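Local coordinates for ABC transporter, substrate binding protein (Agrobacterium tumefaciens, PDB 3C9H) that probably serves as the periplasmic substrate-binding component of an ABC transporter and binds a magnesium ion, at residues D75-V78 and K79-A83; Q99-L102 and S103-Y107; W125-T128 and A129-L132. All coordinates share one frame; numbering follows the deposited sequence.

Contact 1 of 3, residues D75-V78 and K79-A83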
loop_
_atom_site.group_PDB
_atom_site.type_symbol
_atom_site.label_atom_id
_atom_site.label_comp_id
_atom_site.label_asym_id
_atom_site.label_seq_id
_atom_site.Cartn_x
_atom_site.Cartn_y
_atom_site.Cartn_z
ATOM N N ASP A 75 5.176 1.352 14.770
ATOM C CA ASP A 75 5.270 1.123 16.212
ATOM C C ASP A 75 6.550 0.420 16.628
ATOM O O ASP A 75 7.178 0.768 17.642
ATOM C CB ASP A 75 4.083 0.296 16.708
ATOM C CG ASP A 75 2.810 1.065 16.738
ATOM O OD1 ASP A 75 2.850 2.309 16.646
ATOM O OD2 ASP A 75 1.749 0.415 16.870
ATOM N N ARG A 76 6.945 -0.578 15.865
ATOM C CA ARG A 76 8.111 -1.362 16.202
ATOM C C ARG A 76 9.422 -0.592 16.039
ATOM O O ARG A 76 10.314 -0.664 16.886
ATOM C CB ARG A 76 8.145 -2.599 15.346
ATOM C CG ARG A 76 9.268 -3.533 15.677
ATOM C CD ARG A 76 8.898 -4.961 15.312
ATOM N NE ARG A 76 10.121 -5.749 15.225
ATOM C CZ ARG A 76 10.225 -6.928 14.653
ATOM N NH1 ARG A 76 9.180 -7.466 14.043
ATOM N NH2 ARG A 76 11.422 -7.520 14.610
ATOM N N ILE A 77 9.541 0.147 14.947
ATOM C CA ILE A 77 10.731 0.954 14.736
ATOM C C ILE A 77 10.868 2.016 15.844
ATOM O O ILE A 77 11.965 2.226 16.383
ATOM C CB ILE A 77 10.736 1.588 13.317
ATOM C CG1 ILE A 77 11.016 0.495 12.276
ATOM C CG2 ILE A 77 11.777 2.730 13.249
ATOM C CD1 ILE A 77 10.891 0.918 10.830
ATOM N N VAL A 78 9.764 2.665 16.188
ATOM C CA VAL A 78 9.767 3.666 17.275
ATOM C C VAL A 78 10.148 3.019 18.624
ATOM O O VAL A 78 10.986 3.535 19.356
ATOM C CB VAL A 78 8.407 4.379 17.417
ATOM C CG1 VAL A 78 8.363 5.276 18.742
ATOM C CG2 VAL A 78 8.121 5.241 16.204
ATOM N N LYS A 79 9.513 1.910 18.953
ATOM C CA LYS A 79 9.800 1.198 20.202
ATOM C C LYS A 79 11.223 0.697 20.322
ATOM O O LYS A 79 11.860 0.885 21.355
ATOM C CB LYS A 79 8.864 0.024 20.376
ATOM C CG LYS A 79 7.549 0.449 20.894
ATOM C CD LYS A 79 6.631 -0.741 21.083
ATOM C CE LYS A 79 5.145 -0.337 21.113
ATOM N NZ LYS A 79 4.357 -1.396 20.380
ATOM N N GLU A 80 11.717 0.052 19.275
ATOM C CA GLU A 80 13.062 -0.482 19.273
ATOM C C GLU A 80 14.099 0.633 19.334
ATOM O O GLU A 80 15.034 0.561 20.117
ATOM C CB GLU A 80 13.308 -1.401 18.072
ATOM C CG GLU A 80 12.559 -2.729 18.204
ATOM C CD GLU A 80 12.552 -3.600 16.943
ATOM O OE1 GLU A 80 12.895 -3.123 15.832
ATOM O OE2 GLU A 80 12.181 -4.800 17.073
ATOM N N THR A 81 13.905 1.671 18.535
ATOM C CA THR A 81 14.820 2.792 18.517
ATOM C C THR A 81 14.829 3.468 19.897
ATOM O O THR A 81 15.890 3.680 20.457
ATOM C CB THR A 81 14.459 3.823 17.427
ATOM O OG1 THR A 81 14.450 3.181 16.140
ATOM C CG2 THR A 81 15.496 4.977 17.409
ATOM N N ASP A 82 13.655 3.759 20.440
ATOM C CA ASP A 82 13.537 4.431 21.738
ATOM C C ASP A 82 14.215 3.621 22.854
ATOM O O ASP A 82 14.773 4.197 23.806
ATOM C CB ASP A 82 12.067 4.673 22.113
ATOM C CG ASP A 82 11.413 5.817 21.329
ATOM O OD1 ASP A 82 12.090 6.569 20.584
ATOM O OD2 ASP A 82 10.181 5.957 21.460
ATOM N N ALA A 83 14.147 2.306 22.740
ATOM C CA ALA A 83 14.741 1.375 23.707
ATOM C C ALA A 83 16.274 1.304 23.676
ATOM O O ALA A 83 16.875 0.641 24.513
ATOM C CB ALA A 83 14.154 -0.014 23.503
HETATM O O HOH W 1 14.086 -6.761 16.543
#
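From Asp-75 to Asp-82 the chain is an unbroken alpha-helix in which the amide N of Lys-79, Glu-80, Thr-81 and Asp-82 donates to the carbonyl O of Asp-75, Arg-76, Ile-77 and Val-78 in turn. On one flank Arg-76 holds CG opposite its backbone N (chi1 -176°) and stays extended to NE, which donates to Glu-80 OE2 at 2.9 Å. The carboxylate enters at the edge of the guanidinium with the two planes 86° apart, and OE2 is approached from above its own plane. This is an i to i+4 salt bridge along helix 70-82 of this bacterial extracellular solute-binding protein, a member of the periplasmic binding protein clan. A water gives OE2 a second bond at 2.8 Å and accepts a weak one from Arg-76 NH2. The remaining ends are tied elsewhere: Arg-76 NH1 pairs with Glu-66, while Glu-80 OE1 bonds Tyr-39 and Thr-87. Ile-77 O is gripped twice, by Thr-81 N and, on the opposite face of the carbonyl, by Thr-81 OG1 at 2.7 Å, which turns back beside its own N (chi1 -58°). Leu-102 packs against Ile-77 and Val-78 from helix 96-104.

Contact 2 of 3, residues Q99-L102 and S103-Y107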
loop_
_atom_site.group_PDB
_atom_site.type_symbol
_atom_site.label_atom_id
_atom_site.label_comp_id
_atom_site.label_asym_id
_atom_site.label_seq_id
_atom_site.Cartn_x
_atom_site.Cartn_y
_atom_site.Cartn_z
ATOM N N GLN A 99 5.502 6.692 7.355
ATOM C CA GLN A 99 6.890 6.685 6.920
ATOM C C GLN A 99 7.495 8.080 6.925
ATOM O O GLN A 99 8.623 8.271 7.340
ATOM C CB GLN A 99 7.021 6.037 5.549
ATOM C CG GLN A 99 6.771 4.525 5.589
ATOM C CD GLN A 99 7.954 3.749 6.159
ATOM O OE1 GLN A 99 8.104 3.636 7.381
ATOM N NE2 GLN A 99 8.794 3.188 5.270
ATOM N N VAL A 100 6.737 9.053 6.461
ATOM C CA VAL A 100 7.190 10.448 6.497
ATOM C C VAL A 100 7.290 10.921 7.954
ATOM O O VAL A 100 8.254 11.582 8.314
ATOM C CB VAL A 100 6.296 11.363 5.635
ATOM C CG1 VAL A 100 6.637 12.895 5.869
ATOM C CG2 VAL A 100 6.473 10.996 4.158
ATOM N N LYS A 101 6.329 10.559 8.801
ATOM C CA LYS A 101 6.484 10.826 10.246
ATOM C C LYS A 101 7.766 10.256 10.878
ATOM O O LYS A 101 8.453 10.974 11.594
ATOM C CB LYS A 101 5.254 10.391 11.040
ATOM C CG LYS A 101 5.343 10.747 12.527
ATOM C CD LYS A 101 4.002 10.633 13.180
ATOM C CE LYS A 101 4.019 11.128 14.656
ATOM N NZ LYS A 101 4.606 12.531 14.860
ATOM N N LEU A 102 8.089 8.975 10.659
ATOM C CA LEU A 102 9.365 8.443 11.140
ATOM C C LEU A 102 10.517 9.319 10.686
ATOM O O LEU A 102 11.381 9.665 11.479
ATOM C CB LEU A 102 9.646 7.020 10.652
ATOM C CG LEU A 102 8.849 5.831 11.177
ATOM C CD1 LEU A 102 9.212 4.589 10.343
ATOM C CD2 LEU A 102 9.095 5.583 12.646
ATOM N N SER A 103 10.523 9.664 9.400
ATOM C CA SER A 103 11.604 10.422 8.799
ATOM C C SER A 103 11.673 11.832 9.401
ATOM O O SER A 103 12.765 12.361 9.696
ATOM C CB SER A 103 11.397 10.478 7.282
ATOM O OG SER A 103 11.391 9.171 6.718
ATOM N N ASN A 104 10.510 12.433 9.600
ATOM C CA ASN A 104 10.433 13.748 10.248
ATOM C C ASN A 104 10.907 13.747 11.727
ATOM O O ASN A 104 11.456 14.737 12.211
ATOM C CB ASN A 104 8.995 14.257 10.140
ATOM C CG ASN A 104 8.866 15.717 10.477
ATOM O OD1 ASN A 104 8.292 16.068 11.518
ATOM N ND2 ASN A 104 9.403 16.583 9.623
ATOM N N ASP A 105 10.684 12.656 12.454
ATOM C CA ASP A 105 10.947 12.616 13.893
ATOM C C ASP A 105 12.317 12.058 14.228
ATOM O O ASP A 105 12.634 11.859 15.403
ATOM C CB ASP A 105 9.877 11.805 14.630
ATOM C CG ASP A 105 8.525 12.472 14.628
ATOM O OD1 ASP A 105 8.463 13.681 14.361
ATOM O OD2 ASP A 105 7.509 11.798 14.916
ATOM N N GLY A 106 13.139 11.805 13.211
ATOM C CA GLY A 106 14.506 11.372 13.455
ATOM C C GLY A 106 14.747 9.872 13.468
ATOM O O GLY A 106 15.855 9.445 13.776
ATOM N N TYR A 107 13.725 9.082 13.111
ATOM C CA TYR A 107 13.821 7.628 13.110
ATOM C C TYR A 107 14.397 7.032 11.817
ATOM O O TYR A 107 14.654 5.828 11.754
ATOM C CB TYR A 107 12.449 6.993 13.454
ATOM C CG TYR A 107 12.029 7.251 14.884
ATOM C CD1 TYR A 107 12.383 6.375 15.910
ATOM C CD2 TYR A 107 11.306 8.390 15.218
ATOM C CE1 TYR A 107 12.029 6.632 17.236
ATOM C CE2 TYR A 107 10.926 8.654 16.546
ATOM C CZ TYR A 107 11.298 7.776 17.548
ATOM O OH TYR A 107 10.927 8.039 18.842
#
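Lys-101 reaches along the end of its helix to Asp-105, four residues on. Its CB leaves the backbone heading away from residues 103-107, but the first torsion, -176°, turns CG to the far side from N, and CG already lies 3.4 Å from Asp-105 OD2. CD runs past at a greater distance, CE closes to 3.6 Å from the same OD2, and the bend at the last torsion (chi4 52°) delivers NZ to OD2 at 3.0 Å. In this salt bridge NZ uses the syn lone pair of OD2; CG and CE also lie against that oxygen. Further back, Ser-103 spends its hydroxyl on the helix itself: OG donates to Gln-99 O at 3.0 Å, while Ser-103 N reaches that carbonyl from its other face. Gln-99 NE2 bonds Ile-264 O, fastening this turn to strand 258-268. At the exit, Leu-102 O accepts Tyr-107 N at 2.9 Å and, more weakly, Asp-105 N. Leu-102 CD2 rests 3.7 Å from Tyr-107 CB, the two side chains crossing at about a right angle. Between them Gly-106 takes a left-handed backbone (phi 94°) that suits glycine. With its six-to-one backbone bond, its left-handed glycine and the apolar pair bracketing it, this helix end resembles a Schellman motif.

Contact 3 of 3, residues W125-T128 and A129-L132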
loop_
_atom_site.group_PDB
_atom_site.type_symbol
_atom_site.label_atom_id
_atom_site.label_comp_id
_atom_site.label_asym_id
_atom_site.label_seq_id
_atom_site.Cartn_x
_atom_site.Cartn_y
_atom_site.Cartn_z
ATOM N N TRP A 125 11.718 12.655 -0.307
ATOM C CA TRP A 125 11.840 13.566 0.837
ATOM C C TRP A 125 13.269 13.494 1.403
ATOM O O TRP A 125 13.647 12.506 2.019
ATOM C CB TRP A 125 10.831 13.235 1.948
ATOM C CG TRP A 125 10.790 14.285 3.048
ATOM C CD1 TRP A 125 10.199 15.516 2.980
ATOM C CD2 TRP A 125 11.384 14.206 4.368
ATOM N NE1 TRP A 125 10.382 16.199 4.160
ATOM C CE2 TRP A 125 11.109 15.422 5.023
ATOM C CE3 TRP A 125 12.152 13.241 5.038
ATOM C CZ2 TRP A 125 11.546 15.691 6.339
ATOM C CZ3 TRP A 125 12.585 13.507 6.353
ATOM C CH2 TRP A 125 12.281 14.713 6.983
ATOM N N ARG A 126 14.059 14.530 1.126
ATOM C CA ARG A 126 15.393 14.721 1.713
ATOM C C ARG A 126 16.363 13.574 1.584
ATOM O O ARG A 126 17.167 13.350 2.488
ATOM C CB ARG A 126 15.255 15.053 3.191
ATOM C CG ARG A 126 14.441 16.284 3.428
ATOM C CD ARG A 126 14.643 16.747 4.828
ATOM N NE ARG A 126 13.963 18.007 5.060
ATOM C CZ ARG A 126 13.630 18.479 6.263
ATOM N NH1 ARG A 126 13.884 17.790 7.382
ATOM N NH2 ARG A 126 13.006 19.644 6.340
ATOM N N ASN A 127 16.319 12.884 0.444
ATOM C CA ASN A 127 17.191 11.724 0.175
ATOM C C ASN A 127 17.076 10.651 1.274
ATOM O O ASN A 127 17.957 9.803 1.428
ATOM C CB ASN A 127 18.647 12.186 0.006
ATOM C CG ASN A 127 19.004 12.565 -1.433
ATOM O OD1 ASN A 127 20.185 12.558 -1.793
ATOM N ND2 ASN A 127 18.018 12.898 -2.243
ATOM N N THR A 128 15.942 10.665 1.967
ATOM C CA THR A 128 15.725 9.869 3.171
ATOM C C THR A 128 14.574 8.866 3.017
ATOM O O THR A 128 14.772 7.672 3.235
ATOM C CB THR A 128 15.471 10.792 4.398
ATOM O OG1 THR A 128 16.620 11.621 4.596
ATOM C CG2 THR A 128 15.263 9.958 5.686
ATOM N N ALA A 129 13.383 9.377 2.680
ATOM C CA ALA A 129 12.194 8.599 2.334
ATOM C C ALA A 129 11.909 8.699 0.832
ATOM O O ALA A 129 11.789 9.817 0.263
ATOM C CB ALA A 129 10.992 9.125 3.103
ATOM N N TYR A 130 11.828 7.545 0.186
ATOM C CA TYR A 130 11.606 7.456 -1.244
ATOM C C TYR A 130 10.337 6.689 -1.569
ATOM O O TYR A 130 10.155 5.547 -1.115
ATOM C CB TYR A 130 12.774 6.725 -1.901
ATOM C CG TYR A 130 14.128 7.398 -1.770
ATOM C CD1 TYR A 130 14.566 8.262 -2.747
ATOM C CD2 TYR A 130 14.990 7.127 -0.693
ATOM C CE1 TYR A 130 15.823 8.884 -2.670
ATOM C CE2 TYR A 130 16.247 7.749 -0.605
ATOM C CZ TYR A 130 16.651 8.620 -1.602
ATOM O OH TYR A 130 17.867 9.223 -1.566
ATOM N N ALA A 131 9.494 7.286 -2.389
ATOM C CA ALA A 131 8.316 6.625 -2.932
ATOM C C ALA A 131 8.779 5.741 -4.064
ATOM O O ALA A 131 9.454 6.221 -4.992
ATOM C CB ALA A 131 7.315 7.657 -3.485
ATOM N N LEU A 132 8.406 4.474 -4.042
ATOM C CA LEU A 132 8.976 3.491 -4.996
ATOM C C LEU A 132 8.018 2.814 -5.974
ATOM O O LEU A 132 8.475 2.119 -6.897
ATOM C CB LEU A 132 9.750 2.411 -4.218
ATOM C CG LEU A 132 10.882 2.955 -3.337
ATOM C CD1 LEU A 132 11.391 1.856 -2.354
ATOM C CD2 LEU A 132 12.016 3.491 -4.205
#
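Trp-125 and Ala-129 form an antiparallel hydrogen-bonded pair closing a tight beta hairpin, with a classic beta bulge where Thr-128 and Ala-129 both face Trp-125. Trp-125 N donates to Ala-129 O at 2.9 Å. In return Trp-125 O takes two amides, Ala-129 N at 3.2 Å and Thr-128 N, which closes the turn. The two corner residues, Arg-126 and Asn-127, both have left-handed backbone angles. Thr-128 OG1 braces this bend by donating to Arg-126 O at 2.8 Å, from well above the carbonyl plane. The Tyr-130 ring leans obliquely against the Asn-127 peptide, its CE2 lying 3.4 Å from Asn-127 O. The OH of the buried Tyr-130 is bonded to Ser-111 O and Ser-116 OG, and Leu-281 and Met-285 of helix 274-285 also touch this tyrosine. Outside the turn, backbone bonds of Tyr-130 with Gly-265 and of Leu-132 with Arg-263 join the second arm of the hairpin to strand 258-268. The Trp-125 indole points its end away from that arm, packs on Ser-103 and Asn-104 of helix 96-104, and carries the long side chain of Arg-126 across one face. Arg-126 CG sits 3.7 Å above the indole plane, over the centre of the ring.

The three contacts follow one another along the chain and lie side by side, helix 70-82 against the end of helix 96-104, and that end against hairpin 124-131. The centres of contacts 1 and 2 are 12 Å apart, those of contacts 2 and 3 11 Å. Contacts 1 and 3 do not meet; contact 2 touches both and so links them. Toward contact 1, Asp-82 OD1 and Tyr-107 OH are 2.6 Å apart, probably hydrogen-bonded; toward contact 3, Ser-103 CB meets Trp-125 CZ3 at 3.4 Å. Strand 258-268 backs contacts 2 and 3. Both helices and the hairpin thus probably pack as one continuous body of the solute-binding fold, with the Gln-99 side chain about 8 Å from that of magnesium-binding Ser-41.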